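Local coordinates for protein uricase (Arthrobacter globiformis, PDB 2YZC) that catalyses the oxidation of uric acid by molecular oxygen to 5-hydroxyisourate, which is processed further to (S)-allantoin, at residues K71-V74 with Y75-R79; E86-L89 with L90-K94; W115-I118 with N119-D122; V30-T34 with A35-I39. All coordinates share one frame; numbering follows the deposited sequence.

Contact 1 (K71-V74 with Y75-R79); sequences KNTV and YAFAR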
loop_
_atom_site.group_PDB
_atom_site.type_symbol
_atom_site.label_atom_id
_atom_site.label_comp_id
_atom_site.label_asym_id
_atom_site.label_seq_id
_atom_site.Cartn_x
_atom_site.Cartn_y
_atom_site.Cartn_z
ATOM N N LYS A 71 1.900 -18.183 18.536
ATOM C CA LYS A 71 0.654 -17.892 17.836
ATOM C C LYS A 71 -0.507 -18.672 18.453
ATOM O O LYS A 71 -1.584 -18.122 18.674
ATOM C CB LYS A 71 0.777 -18.259 16.355
ATOM C CG LYS A 71 -0.526 -18.109 15.585
ATOM C CD LYS A 71 -0.481 -18.839 14.251
ATOM C CE LYS A 71 -0.399 -20.350 14.452
ATOM N NZ LYS A 71 -0.462 -21.082 13.156
ATOM N N ASN A 72 -0.295 -19.960 18.715
ATOM C CA ASN A 72 -1.343 -20.788 19.313
ATOM C C ASN A 72 -1.768 -20.249 20.674
ATOM O O ASN A 72 -2.949 -20.272 21.023
ATOM C CB ASN A 72 -0.868 -22.236 19.493
ATOM C CG ASN A 72 -0.687 -22.966 18.179
ATOM O OD1 ASN A 72 -1.294 -22.611 17.169
ATOM N ND2 ASN A 72 0.132 -24.008 18.192
ATOM N N THR A 73 -0.796 -19.770 21.444
ATOM C CA THR A 73 -1.070 -19.247 22.776
ATOM C C THR A 73 -1.989 -18.032 22.720
ATOM O O THR A 73 -2.855 -17.863 23.579
ATOM C CB THR A 73 0.241 -18.893 23.501
ATOM O OG1 THR A 73 1.105 -20.041 23.500
ATOM C CG2 THR A 73 -0.036 -18.489 24.937
ATOM N N VAL A 74 -1.805 -17.191 21.705
ATOM C CA VAL A 74 -2.651 -16.010 21.528
ATOM C C VAL A 74 -4.115 -16.429 21.352
ATOM O O VAL A 74 -5.013 -15.886 21.999
ATOM C CB VAL A 74 -2.213 -15.194 20.291
ATOM C CG1 VAL A 74 -3.226 -14.091 19.996
ATOM C CG2 VAL A 74 -0.836 -14.593 20.537
ATOM N N TYR A 75 -4.359 -17.396 20.476
ATOM C CA TYR A 75 -5.727 -17.851 20.247
ATOM C C TYR A 75 -6.298 -18.581 21.468
ATOM O O TYR A 75 -7.461 -18.395 21.820
ATOM C CB TYR A 75 -5.783 -18.747 19.002
ATOM C CG TYR A 75 -5.593 -17.979 17.709
ATOM C CD1 TYR A 75 -6.482 -16.967 17.347
ATOM C CD2 TYR A 75 -4.512 -18.241 16.863
ATOM C CE1 TYR A 75 -6.303 -16.229 16.179
ATOM C CE2 TYR A 75 -4.321 -17.505 15.682
ATOM C CZ TYR A 75 -5.220 -16.504 15.354
ATOM O OH TYR A 75 -5.043 -15.769 14.209
ATOM N N ALA A 76 -5.480 -19.404 22.117
ATOM C CA ALA A 76 -5.934 -20.136 23.297
ATOM C C ALA A 76 -6.339 -19.155 24.393
ATOM O O ALA A 76 -7.366 -19.337 25.048
ATOM C CB ALA A 76 -4.831 -21.068 23.809
ATOM N N PHE A 77 -5.543 -18.109 24.587
ATOM C CA PHE A 77 -5.861 -17.134 25.616
ATOM C C PHE A 77 -7.090 -16.313 25.257
ATOM O O PHE A 77 -7.847 -15.922 26.143
ATOM C CB PHE A 77 -4.671 -16.195 25.881
ATOM C CG PHE A 77 -3.604 -16.789 26.771
ATOM C CD1 PHE A 77 -2.617 -15.976 27.325
ATOM C CD2 PHE A 77 -3.581 -18.153 27.057
ATOM C CE1 PHE A 77 -1.625 -16.510 28.149
ATOM C CE2 PHE A 77 -2.592 -18.698 27.881
ATOM C CZ PHE A 77 -1.613 -17.875 28.428
ATOM N N ALA A 78 -7.298 -16.070 23.962
ATOM C CA ALA A 78 -8.444 -15.278 23.516
ATOM C C ALA A 78 -9.759 -15.961 23.875
ATOM O O ALA A 78 -10.763 -15.297 24.109
ATOM C CB ALA A 78 -8.373 -15.041 22.008
ATOM N N ARG A 79 -9.743 -17.289 23.919
ATOM C CA ARG A 79 -10.933 -18.066 24.260
ATOM C C ARG A 79 -11.542 -17.677 25.606
ATOM O O ARG A 79 -12.761 -17.719 25.771
ATOM C CB ARG A 79 -10.597 -19.563 24.274
ATOM C CG ARG A 79 -11.718 -20.453 24.799
ATOM C CD ARG A 79 -12.951 -20.425 23.896
ATOM N NE ARG A 79 -13.981 -21.348 24.377
ATOM C CZ ARG A 79 -14.906 -21.036 25.280
ATOM N NH1 ARG A 79 -14.945 -19.817 25.808
ATOM N NH2 ARG A 79 -15.791 -21.947 25.667
#
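Thr73 meets Phe77, and Lys71 meets Tyr75, in two i to i+4 side-chain contacts along the helix 67-78, close to its C-terminal end and largely buried. The methyl CG2 of Thr73 sits over one face of the Phe77 ring, 3.9 Å from its centroid and only 11° off the ring normal, a CH-pi contact. The two side chains run side by side in the same direction: CG2 of Thr73 is anti to the backbone N, while OG1 lies on the other branch and bonds to Thr69 O one turn earlier, which holds chi1, and with it CG2, in this position. On another side of the helix the aliphatic stem of Lys71 crosses Tyr75 at an angle, its CG 3.8 Å from Tyr75 CE2. The lysine chain then bends at chi3 (67°), and its ammonium forms a salt bridge with Asp68, a urate-binding residue. The helical backbone bonds behind these contacts are Ala76 N to Asn72 O and Phe77 N to Thr73 O, both 2.9 Å; that from Tyr75 N to Lys71 O is weak. Asn72 is held by Tyr171 and Thr173 of a third subunit, and Arg79 by Asp263 of a second. Within the chain, Tyr75 packs on Val25 and Leu27 of strand 13-31 and bonds through OH to Arg26 O, whereas Thr73 and Phe77 turn to helix 85-99.

Contact 2 (E86-L89 with L90-K94); sequences EEFL and LRLGK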
loop_
_atom_site.group_PDB
_atom_site.type_symbol
_atom_site.label_atom_id
_atom_site.label_comp_id
_atom_site.label_asym_id
_atom_site.label_seq_id
_atom_site.Cartn_x
_atom_site.Cartn_y
_atom_site.Cartn_z
ATOM N N GLU A 86 -4.844 -4.051 26.369
ATOM C CA GLU A 86 -3.687 -4.022 27.255
ATOM C C GLU A 86 -3.688 -5.194 28.235
ATOM O O GLU A 86 -2.647 -5.792 28.500
ATOM C CB GLU A 86 -3.625 -2.692 28.016
ATOM C CG GLU A 86 -3.294 -1.507 27.124
ATOM C CD GLU A 86 -4.526 -0.782 26.594
ATOM O OE1 GLU A 86 -5.564 -1.436 26.344
ATOM O OE2 GLU A 86 -4.446 0.455 26.416
ATOM N N GLU A 87 -4.852 -5.531 28.775
ATOM C CA GLU A 87 -4.932 -6.643 29.713
ATOM C C GLU A 87 -4.680 -7.978 29.019
ATOM O O GLU A 87 -4.167 -8.918 29.626
ATOM C CB GLU A 87 -6.290 -6.628 30.417
ATOM C CG GLU A 87 -6.420 -5.436 31.355
ATOM C CD GLU A 87 -7.835 -5.202 31.825
ATOM O OE1 GLU A 87 -8.351 -6.027 32.608
ATOM O OE2 GLU A 87 -8.432 -4.190 31.401
ATOM N N PHE A 88 -5.024 -8.058 27.739
ATOM C CA PHE A 88 -4.789 -9.279 26.981
ATOM C C PHE A 88 -3.279 -9.441 26.825
ATOM O O PHE A 88 -2.736 -10.527 27.022
ATOM C CB PHE A 88 -5.439 -9.188 25.597
ATOM C CG PHE A 88 -5.306 -10.444 24.776
ATOM C CD1 PHE A 88 -5.794 -11.660 25.251
ATOM C CD2 PHE A 88 -4.713 -10.408 23.516
ATOM C CE1 PHE A 88 -5.694 -12.827 24.480
ATOM C CE2 PHE A 88 -4.608 -11.564 22.738
ATOM C CZ PHE A 88 -5.103 -12.778 23.222
ATOM N N LEU A 89 -2.599 -8.350 26.480
ATOM C CA LEU A 89 -1.155 -8.402 26.301
ATOM C C LEU A 89 -0.450 -8.742 27.614
ATOM O O LEU A 89 0.540 -9.482 27.623
ATOM C CB LEU A 89 -0.635 -7.065 25.758
ATOM C CG LEU A 89 -1.128 -6.630 24.372
ATOM C CD1 LEU A 89 -0.521 -5.277 24.025
ATOM C CD2 LEU A 89 -0.748 -7.669 23.325
ATOM N N LEU A 90 -0.957 -8.203 28.720
ATOM C CA LEU A 90 -0.364 -8.466 30.031
ATOM C C LEU A 90 -0.420 -9.955 30.366
ATOM O O LEU A 90 0.529 -10.518 30.922
ATOM C CB LEU A 90 -1.084 -7.648 31.110
ATOM C CG LEU A 90 -0.715 -6.156 31.159
ATOM C CD1 LEU A 90 -1.720 -5.381 32.002
ATOM C CD2 LEU A 90 0.689 -6.013 31.736
ATOM N N ARG A 91 -1.525 -10.600 30.018
ATOM C CA ARG A 91 -1.646 -12.021 30.287
ATOM C C ARG A 91 -0.604 -12.793 29.479
ATOM O O ARG A 91 0.075 -13.677 30.008
ATOM C CB ARG A 91 -3.047 -12.524 29.941
ATOM C CG ARG A 91 -3.232 -13.984 30.315
ATOM C CD ARG A 91 -4.582 -14.543 29.918
ATOM N NE ARG A 91 -4.641 -15.964 30.255
ATOM C CZ ARG A 91 -5.618 -16.788 29.896
ATOM N NH1 ARG A 91 -6.638 -16.343 29.179
ATOM N NH2 ARG A 91 -5.569 -18.064 30.257
ATOM N N LEU A 92 -0.476 -12.452 28.199
ATOM C CA LEU A 92 0.489 -13.114 27.325
ATOM C C LEU A 92 1.918 -12.923 27.823
ATOM O O LEU A 92 2.682 -13.882 27.932
ATOM C CB LEU A 92 0.374 -12.566 25.895
ATOM C CG LEU A 92 -0.822 -13.053 25.072
ATOM C CD1 LEU A 92 -1.010 -12.184 23.831
ATOM C CD2 LEU A 92 -0.595 -14.513 24.692
ATOM N N GLY A 93 2.272 -11.677 28.119
ATOM C CA GLY A 93 3.611 -11.380 28.591
ATOM C C GLY A 93 3.989 -12.131 29.851
ATOM O O GLY A 93 5.080 -12.696 29.939
ATOM N N LYS A 94 3.096 -12.136 30.834
ATOM C CA LYS A 94 3.370 -12.831 32.086
ATOM C C LYS A 94 3.512 -14.328 31.847
ATOM O O LYS A 94 4.350 -14.984 32.465
ATOM C CB LYS A 94 2.255 -12.574 33.098
ATOM C CG LYS A 94 2.110 -11.119 33.512
ATOM C CD LYS A 94 0.937 -10.954 34.469
ATOM C CE LYS A 94 0.658 -9.495 34.766
ATOM N NZ LYS A 94 -0.564 -9.332 35.611
#
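With chi1 at -177°, Phe88 carries its ring anti to the backbone N, whereas Leu92 one turn later has CG beside its own N (chi1 -76°) and an extended chi2; together these bring the leucine methyl CD1 over a face of the phenylalanine ring. CD1 of Leu92 is 3.8 Å from CE2 of Phe88 and 4.2 Å from the ring centroid, 27° off the normal, so this CH-pi contact is displaced toward the CE2 side of the ring rather than centred. Underneath, the Leu92 N-H bonds to Phe88 O at 3.2 Å and Gly93 N to Leu89 O at 2.8 Å. Leu90 lays its side chain back along the preceding turn: CG is 3.3 Å from Glu86 O, the carbonyl that also accepts the Leu90 N-H. The charged ends lead away from this turn, Glu86 to Arg133 and Arg91 to Asp80, each in a salt bridge. Helix 85-99 thus presents different sides to different neighbours. Phe88 and Leu92 pack against Val74, Thr73 and Phe77 of helix 67-78, while Leu89 and Leu90 rest on Ala135 and Leu137 of strand 131-140 and Leu90 also reaches Gln144 of strand 143-157.

Contact 3 (W115-I118 with N119-D122); sequences WDRI and NDHD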
loop_
_atom_site.group_PDB
_atom_site.type_symbol
_atom_site.label_atom_id
_atom_site.label_comp_id
_atom_site.label_asym_id
_atom_site.label_seq_id
_atom_site.Cartn_x
_atom_site.Cartn_y
_atom_site.Cartn_z
ATOM N N TRP A 115 -15.245 -1.262 15.393
ATOM C CA TRP A 115 -16.435 -1.639 14.650
ATOM C C TRP A 115 -17.655 -0.945 15.254
ATOM O O TRP A 115 -17.728 -0.735 16.468
ATOM C CB TRP A 115 -16.664 -3.153 14.715
ATOM C CG TRP A 115 -15.661 -3.980 13.963
ATOM C CD1 TRP A 115 -14.435 -4.392 14.405
ATOM C CD2 TRP A 115 -15.804 -4.496 12.635
ATOM N NE1 TRP A 115 -13.807 -5.134 13.436
ATOM C CE2 TRP A 115 -14.623 -5.217 12.338
ATOM C CE3 TRP A 115 -16.814 -4.422 11.666
ATOM C CZ2 TRP A 115 -14.425 -5.860 11.111
ATOM C CZ3 TRP A 115 -16.615 -5.063 10.441
ATOM C CH2 TRP A 115 -15.429 -5.771 10.177
ATOM N N ASP A 116 -18.603 -0.590 14.396
ATOM C CA ASP A 116 -19.846 0.035 14.831
ATOM C C ASP A 116 -20.972 -0.898 14.409
ATOM O O ASP A 116 -20.854 -1.592 13.403
ATOM C CB ASP A 116 -20.051 1.391 14.149
ATOM C CG ASP A 116 -18.955 2.381 14.481
ATOM O OD1 ASP A 116 -18.608 2.505 15.675
ATOM O OD2 ASP A 116 -18.451 3.040 13.550
ATOM N N ARG A 117 -22.056 -0.926 15.176
ATOM C CA ARG A 117 -23.191 -1.766 14.817
ATOM C C ARG A 117 -23.906 -1.116 13.646
ATOM O O ARG A 117 -23.881 0.107 13.499
ATOM C CB ARG A 117 -24.178 -1.889 15.983
ATOM C CG ARG A 117 -23.661 -2.654 17.185
ATOM C CD ARG A 117 -24.711 -2.719 18.295
ATOM N NE ARG A 117 -24.144 -3.318 19.498
ATOM C CZ ARG A 117 -23.917 -4.620 19.652
ATOM N NH1 ARG A 117 -24.223 -5.473 18.683
ATOM N NH2 ARG A 117 -23.355 -5.063 20.767
ATOM N N ILE A 118 -24.528 -1.932 12.803
ATOM C CA ILE A 118 -25.282 -1.415 11.670
ATOM C C ILE A 118 -26.702 -1.204 12.198
ATOM O O ILE A 118 -27.384 -2.163 12.550
ATOM C CB ILE A 118 -25.315 -2.424 10.499
ATOM C CG1 ILE A 118 -23.899 -2.628 9.940
ATOM C CG2 ILE A 118 -26.275 -1.928 9.416
ATOM C CD1 ILE A 118 -23.797 -3.674 8.830
ATOM N N ASN A 119 -27.134 0.050 12.278
ATOM C CA ASN A 119 -28.470 0.371 12.782
ATOM C C ASN A 119 -28.764 -0.333 14.105
ATOM O O ASN A 119 -29.849 -0.883 14.291
ATOM C CB ASN A 119 -29.543 -0.024 11.764
ATOM C CG ASN A 119 -29.341 0.632 10.420
ATOM O OD1 ASN A 119 -29.178 1.849 10.328
ATOM N ND2 ASN A 119 -29.365 -0.171 9.361
ATOM N N ASP A 120 -27.785 -0.332 15.005
ATOM C CA ASP A 120 -27.921 -0.946 16.322
ATOM C C ASP A 120 -28.229 -2.448 16.291
ATOM O O ASP A 120 -28.750 -2.999 17.261
ATOM C CB ASP A 120 -29.007 -0.210 17.117
ATOM C CG ASP A 120 -28.877 -0.413 18.612
ATOM O OD1 ASP A 120 -27.759 -0.227 19.141
ATOM O OD2 ASP A 120 -29.892 -0.750 19.262
ATOM N N HIS A 121 -27.896 -3.103 15.183
ATOM C CA HIS A 121 -28.137 -4.538 15.017
ATOM C C HIS A 121 -27.390 -5.359 16.073
ATOM O O HIS A 121 -26.303 -4.983 16.506
ATOM C CB HIS A 121 -27.704 -4.968 13.610
ATOM C CG HIS A 121 -28.259 -6.289 13.178
ATOM N ND1 HIS A 121 -27.811 -7.489 13.688
ATOM C CD2 HIS A 121 -29.240 -6.596 12.297
ATOM C CE1 HIS A 121 -28.495 -8.479 13.140
ATOM N NE2 HIS A 121 -29.368 -7.963 12.292
ATOM N N ASP A 122 -27.978 -6.482 16.478
ATOM C CA ASP A 122 -27.378 -7.351 17.487
ATOM C C ASP A 122 -26.109 -8.067 17.034
ATOM O O ASP A 122 -25.245 -8.368 17.859
ATOM C CB ASP A 122 -28.390 -8.403 17.958
ATOM C CG ASP A 122 -29.436 -7.832 18.906
ATOM O OD1 ASP A 122 -30.435 -8.534 19.171
ATOM O OD2 ASP A 122 -29.259 -6.693 19.393
HETATM O O HOH W 1 -25.652 1.551 15.263
#
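Arg117 NH1 donates to two successive backbone carbonyls of the loop that follows its strand. The bond to His121 O, 3.1 Å, lies in the carbonyl plane on a lone pair, with an N-H...O angle of 150°; the second, from NH1 to Asp122 O at 3.2 Å, is weak and more bent. Both oxygens lie at the edge of the guanidinium, near its plane. The arginine reaches them with a chain extended from CG to NE, along which CD passes 3.3 Å from His121 O, so the methylenes as well as the charged end follow the loop. Between Arg117 and these carbonyls the chain reverses in a type I' beta turn from Ile118 to His121, in which both central residues, Asn119 and Asp120, take positive phi. It is closed by His121 N to Ile118 O, 2.8 Å, with the donor well above the carbonyl plane. A water links the strand end to the turn, donating to Arg117 O and accepting from Asp120 N, each at 2.9 Å. Further out, Asn119 ND2 lies 3.6 Å from Ile118 CG2, where the two side chains cross, and Asp120 OD1 approaches Arg117 CD without touching its charged atoms. Beyond the turn Ile118 packs on Leu211 and His121 on Ala215 of a second subunit. Arg117 NH2 has its own partners, Glu38 and His37 O, while Asp120 and Asp122 both pair with Arg36. One cation therefore ties the loop carbonyls to the neighbouring hairpin, and the carboxylates around the two arginines probably offset the closeness of their like charges.

Contact 4 (V30-T34 with A35-I39); sequences VTRNT and ARHEI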
loop_
_atom_site.group_PDB
_atom_site.type_symbol
_atom_site.label_atom_id
_atom_site.label_comp_id
_atom_site.label_asym_id
_atom_site.label_seq_id
_atom_site.Cartn_x
_atom_site.Cartn_y
_atom_site.Cartn_z
ATOM N N VAL A 30 -15.374 -12.965 19.272
ATOM C CA VAL A 30 -16.787 -12.636 19.334
ATOM C C VAL A 30 -17.328 -13.022 20.703
ATOM O O VAL A 30 -17.091 -14.131 21.182
ATOM C CB VAL A 30 -17.608 -13.398 18.262
ATOM C CG1 VAL A 30 -19.083 -13.038 18.395
ATOM C CG2 VAL A 30 -17.104 -13.054 16.869
ATOM N N THR A 31 -18.029 -12.094 21.342
ATOM C CA THR A 31 -18.638 -12.371 22.634
ATOM C C THR A 31 -20.103 -12.615 22.308
ATOM O O THR A 31 -20.784 -11.721 21.812
ATOM C CB THR A 31 -18.530 -11.168 23.595
ATOM O OG1 THR A 31 -17.152 -10.886 23.857
ATOM C CG2 THR A 31 -19.229 -11.472 24.917
ATOM N N ARG A 32 -20.585 -13.827 22.551
ATOM C CA ARG A 32 -21.977 -14.130 22.254
ATOM C C ARG A 32 -22.693 -14.900 23.361
ATOM O O ARG A 32 -23.324 -15.926 23.110
ATOM C CB ARG A 32 -22.086 -14.892 20.924
ATOM C CG ARG A 32 -21.213 -16.136 20.829
ATOM C CD ARG A 32 -21.857 -17.186 19.928
ATOM N NE ARG A 32 -21.864 -16.811 18.518
ATOM C CZ ARG A 32 -22.586 -17.428 17.586
ATOM N NH1 ARG A 32 -22.528 -17.027 16.326
ATOM N NH2 ARG A 32 -23.381 -18.436 17.913
ATOM N N ASN A 33 -22.594 -14.394 24.586
ATOM C CA ASN A 33 -23.255 -15.023 25.724
ATOM C C ASN A 33 -24.750 -14.794 25.543
ATOM O O ASN A 33 -25.567 -15.677 25.803
ATOM C CB ASN A 33 -22.789 -14.384 27.033
ATOM C CG ASN A 33 -21.283 -14.395 27.178
ATOM O OD1 ASN A 33 -20.566 -13.804 26.370
ATOM N ND2 ASN A 33 -20.791 -15.070 28.211
ATOM N N THR A 34 -25.093 -13.593 25.090
ATOM C CA THR A 34 -26.478 -13.220 24.841
ATOM C C THR A 34 -26.620 -12.961 23.349
ATOM O O THR A 34 -25.642 -13.044 22.606
ATOM C CB THR A 34 -26.865 -11.937 25.602
ATOM O OG1 THR A 34 -26.034 -10.853 25.169
ATOM C CG2 THR A 34 -26.697 -12.137 27.101
ATOM N N ALA A 35 -27.834 -12.647 22.913
ATOM C CA ALA A 35 -28.092 -12.376 21.505
ATOM C C ALA A 35 -27.388 -11.096 21.052
ATOM O O ALA A 35 -27.222 -10.859 19.858
ATOM C CB ALA A 35 -29.591 -12.260 21.269
ATOM N N ARG A 36 -26.979 -10.280 22.016
ATOM C CA ARG A 36 -26.296 -9.015 21.747
ATOM C C ARG A 36 -24.789 -9.282 21.642
ATOM O O ARG A 36 -24.073 -9.195 22.636
ATOM C CB ARG A 36 -26.574 -8.042 22.900
ATOM C CG ARG A 36 -26.100 -6.613 22.694
ATOM C CD ARG A 36 -26.930 -5.887 21.644
ATOM N NE ARG A 36 -26.745 -4.440 21.723
ATOM C CZ ARG A 36 -27.227 -3.573 20.839
ATOM N NH1 ARG A 36 -27.928 -4.002 19.798
ATOM N NH2 ARG A 36 -27.006 -2.276 20.998
ATOM N N HIS A 37 -24.319 -9.606 20.439
ATOM C CA HIS A 37 -22.904 -9.906 20.221
ATOM C C HIS A 37 -21.975 -8.698 20.305
ATOM O O HIS A 37 -22.366 -7.571 20.006
ATOM C CB HIS A 37 -22.699 -10.577 18.853
ATOM C CG HIS A 37 -23.343 -11.923 18.724
ATOM N ND1 HIS A 37 -23.122 -12.750 17.643
ATOM C CD2 HIS A 37 -24.223 -12.576 19.522
ATOM C CE1 HIS A 37 -23.835 -13.853 17.780
ATOM N NE2 HIS A 37 -24.512 -13.773 18.911
ATOM N N GLU A 38 -20.738 -8.955 20.716
ATOM C CA GLU A 38 -19.704 -7.929 20.812
ATOM C C GLU A 38 -18.528 -8.424 19.972
ATOM O O GLU A 38 -18.293 -9.635 19.869
ATOM C CB GLU A 38 -19.238 -7.735 22.259
ATOM C CG GLU A 38 -20.316 -7.290 23.240
ATOM C CD GLU A 38 -21.007 -6.006 22.824
ATOM O OE1 GLU A 38 -20.318 -5.072 22.357
ATOM O OE2 GLU A 38 -22.246 -5.923 22.972
ATOM N N ILE A 39 -17.789 -7.487 19.386
ATOM C CA ILE A 39 -16.642 -7.813 18.545
ATOM C C ILE A 39 -15.357 -7.131 19.007
ATOM O O ILE A 39 -15.343 -5.929 19.266
ATOM C CB ILE A 39 -16.883 -7.372 17.072
ATOM C CG1 ILE A 39 -18.108 -8.084 16.497
ATOM C CG2 ILE A 39 -15.642 -7.665 16.225
ATOM C CD1 ILE A 39 -17.967 -9.585 16.419
HETATM O O HOH W 2 -15.597 -9.752 21.952
HETATM O O HOH W 3 -23.227 -11.508 24.372
#
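Residues 30-39 form the end of the beta hairpin of strands 13-31 and 38-50, where Arg32 lies alongside His37. Thr31 and Glu38 form the last antiparallel hydrogen-bonded pair before the loop, with Thr31 N to Glu38 O 2.9 Å and Glu38 N to Thr31 O 3.0 Å. Val30 and Ile39 form the adjacent non-hydrogen-bonded pair; their side chains run alongside each other, CG2 to CD1 3.6 Å. In the loop, CB of Arg32 rests over one face of the His37 imidazole, 3.5 Å from its centroid, a CH-pi contact. With CG between the backbone N and the carbonyl carbon (chi1 53°) and a bend at chi3, the arginine brings one face of its guanidinium over the CE1 side of the ring, NE 3.6 Å from His37 CE1, the planes 40° apart. Thr34 O lies at the ring's edge, 3.4 Å from His37 CD2. Across the loop a water accepts from Thr34 N and donates to Arg36 O, bridging its two arms. His37 ND1 bonds to Ser158 of a second subunit, and Arg32 makes a salt bridge to Asp179 of that subunit. The two side chains thus send their polar ends into a subunit interface, and the nearby arginine would probably disfavour a protonated histidine.

In the fold
Contacts 1 and 2 are neighbouring turns of consecutive helices, their centres 11 Å apart, and interlock directly: Phe77 CD1 is 3.6 Å from Leu92 CD2, and Arg91 makes a cation-pi contact with Phe77. Contacts 3 and 4 form a second cluster at the ends of adjacent strands, centres 12 Å apart, where Asp122 CB packs 3.3 Å from Ala35 O. The clusters do not touch; contacts 1 and 4 come closest, about 7 Å between nearest atoms. Contact 1 is nearest the active site: the side chain of Lys71 is about 4 Å from that of Lys22 of the charge relay and about 8 Å from bound allantoate. Contacts 3 and 4 lie away from the annotated sites, but, like contact 1, meet a second subunit.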